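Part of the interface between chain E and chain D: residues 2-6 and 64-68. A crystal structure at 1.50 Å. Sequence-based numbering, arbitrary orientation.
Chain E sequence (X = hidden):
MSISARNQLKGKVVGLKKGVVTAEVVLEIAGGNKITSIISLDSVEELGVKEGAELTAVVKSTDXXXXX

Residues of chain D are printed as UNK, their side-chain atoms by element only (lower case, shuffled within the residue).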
# COMPACT_ATOMS: atom_id res chain seq x y z
N SER E 2 -8.56 -18.41 4.26
CA SER E 2 -8.36 -18.56 2.78
C SER E 2 -7.88 -17.30 2.02
O SER E 2 -7.96 -17.26 0.80
CB SER E 2 -9.62 -19.13 2.12
OG SER E 2 -9.88 -20.45 2.60
N ILE E 3 -7.39 -16.29 2.74
CA ILE E 3 -6.87 -15.10 2.05
C ILE E 3 -5.38 -15.02 2.34
O ILE E 3 -4.92 -15.38 3.43
CB ILE E 3 -7.65 -13.78 2.34
CG1 ILE E 3 -7.30 -12.73 1.28
CG2 ILE E 3 -7.38 -13.27 3.76
CD1 ILE E 3 -8.16 -11.47 1.23
N SER E 4 -4.64 -14.51 1.38
CA SER E 4 -3.19 -14.47 1.49
C SER E 4 -2.62 -13.51 2.51
O SER E 4 -1.52 -13.72 2.98
CB SER E 4 -2.58 -14.18 0.10
OG SER E 4 -2.97 -12.89 -0.33
N ALA E 5 -3.35 -12.44 2.82
CA ALA E 5 -2.84 -11.45 3.80
C ALA E 5 -2.53 -12.17 5.11
O ALA E 5 -3.38 -12.78 5.71
CB ALA E 5 -3.85 -10.31 4.01
N ARG E 6 -1.28 -12.07 5.54
CA ARG E 6 -0.85 -12.81 6.73
C ARG E 6 -1.28 -12.25 8.07
O ARG E 6 -1.21 -12.95 9.07
CB ARG E 6 0.67 -13.01 6.71
CG ARG E 6 1.19 -13.75 5.48
CD ARG E 6 0.91 -15.20 5.53
NE ARG E 6 1.57 -15.90 6.63
CZ ARG E 6 1.41 -17.19 6.81
NH1 ARG E 6 0.65 -17.86 5.96
NH2 ARG E 6 2.01 -17.82 7.81
N UNK D 64 -1.91 -6.76 -4.45
CA UNK D 64 -2.95 -7.71 -4.84
C UNK D 64 -2.92 -8.92 -3.92
O UNK D 64 -1.87 -9.58 -3.81
c UNK D 64 -2.77 -6.98 -7.27
c UNK D 64 -3.90 -9.19 -6.66
c UNK D 64 -2.78 -8.19 -6.29
N UNK D 65 -4.03 -9.16 -3.21
CA UNK D 65 -4.15 -10.32 -2.34
C UNK D 65 -4.80 -11.44 -3.12
O UNK D 65 -5.48 -11.19 -4.12
c UNK D 65 -6.43 -7.20 -0.13
c UNK D 65 -4.33 -9.03 -0.18
c UNK D 65 -5.01 -10.00 -1.12
s UNK D 65 -5.47 -8.30 0.97
N UNK D 66 -4.59 -12.68 -2.69
CA UNK D 66 -5.20 -13.83 -3.36
C UNK D 66 -6.16 -14.48 -2.38
O UNK D 66 -5.84 -14.69 -1.20
c UNK D 66 -3.18 -14.26 -4.84
c UNK D 66 -4.10 -14.84 -3.76
c UNK D 66 -4.73 -16.15 -4.21
c UNK D 66 -3.84 -13.98 -6.22
N UNK D 67 -7.36 -14.75 -2.86
CA UNK D 67 -8.40 -15.42 -2.08
C UNK D 67 -8.62 -16.79 -2.72
O UNK D 67 -8.89 -16.89 -3.93
c UNK D 67 -10.93 -15.25 -1.60
c UNK D 67 -12.11 -14.36 -1.98
c UNK D 67 -10.82 -15.42 -0.10
c UNK D 67 -9.67 -14.59 -2.15
N UNK D 68 -8.49 -17.83 -1.91
CA UNK D 68 -8.65 -19.19 -2.41
C UNK D 68 -10.01 -19.78 -2.09
O UNK D 68 -10.83 -19.15 -1.41
OXT UNK D 68 -10.34 -20.90 -2.52
c UNK D 68 -7.53 -20.08 -1.87

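Position 64 carries three side-chain carbons. One is bonded to CA and the other two are both attached to it, so the fork lies at CB and neither arm goes further. None of them touches chain E: CA-to-CB points away from the opposite stretch, and the nearest approach is 7.4 Å. A three-carbon side chain forked at its first atom is valine, Val64(D), here with chi1 at 180° (t).

Position 65 has three carbons and a sulfur. Tracing bonds from CA gives two carbons, then sulfur, then a terminal carbon, with no branch. The CA-to-CB bond points toward chain E, and CB of position 65 lies 3.6 Å from Ser4(E) OG, but the end of the chain leads away. The sulfur is nevertheless within apolar contact range of two side chains: the sulfur of position 65 is 4.0 Å from Ala5(E) CB and 4.2 Å from Ile3(E) CD1. A thioether in that place identifies methionine, Met65(D).

At position 66 there are four carbons, forked at the first, with one arm a single carbon and the other two carbons long. The side chain sets off sideways and its end leads away from chain E, so the backbone does most of the work here. N of position 66 donates to Ser4(E) OG over 2.9 Å, nearly straight at 173°, and Ser4(E) N donates to O of position 66, also over 2.9 Å but more bent, at 142°. The same carbonyl receives a CA-H...O contact, with Ile3(E) CA 3.4 Å from O of position 66. The unequal fork at CB is the mark of isoleucine, Ile66(D), with chi1 and chi2 both m.

Position 67 also has four carbons, but the fork comes at the second, and both arms are one carbon long. The CA-to-CB bond runs sideways, and one terminal carbon of position 67 lies 4.3 Å from Ile3(E) CB, an apolar contact. On the backbone, CA of position 67 approaches Ser2(E) O at 3.4 Å in a second CA-H...O contact. The fork one carbon beyond CB makes this leucine, Leu67(D), chi1 t and chi2 p.

Position 68 has one side-chain carbon and, beyond its carbonyl oxygen, an OXT atom, so the chain ends in a carboxylate. Its amide gives the shortest hydrogen bond of the contact: N of position 68 donates to Ser2(E) O over 2.8 Å, at 175°. A lone CB defines alanine, Ala68(D).

The two segments run antiparallel, their end-to-end directions 168° apart, and are joined by a single beta bridge between Ile3(E) and Leu67(D), whose CA atoms are 4.4 Å apart. Two backbone-to-backbone hydrogen bonds, from Ser4(E) N and Ala68(D) N, flank that pair in sequence. Ser4(E), with chi1 p, places its hydroxyl oxygen where it accepts the amide of Ile66(D), extending the polar pairing through a side chain. The apolar contacts of Ile3(E) and Ala5(E) add to this ladder, and together the stretches bury 347 Å², summed over both sides.

Chain D (64-68) VMILA
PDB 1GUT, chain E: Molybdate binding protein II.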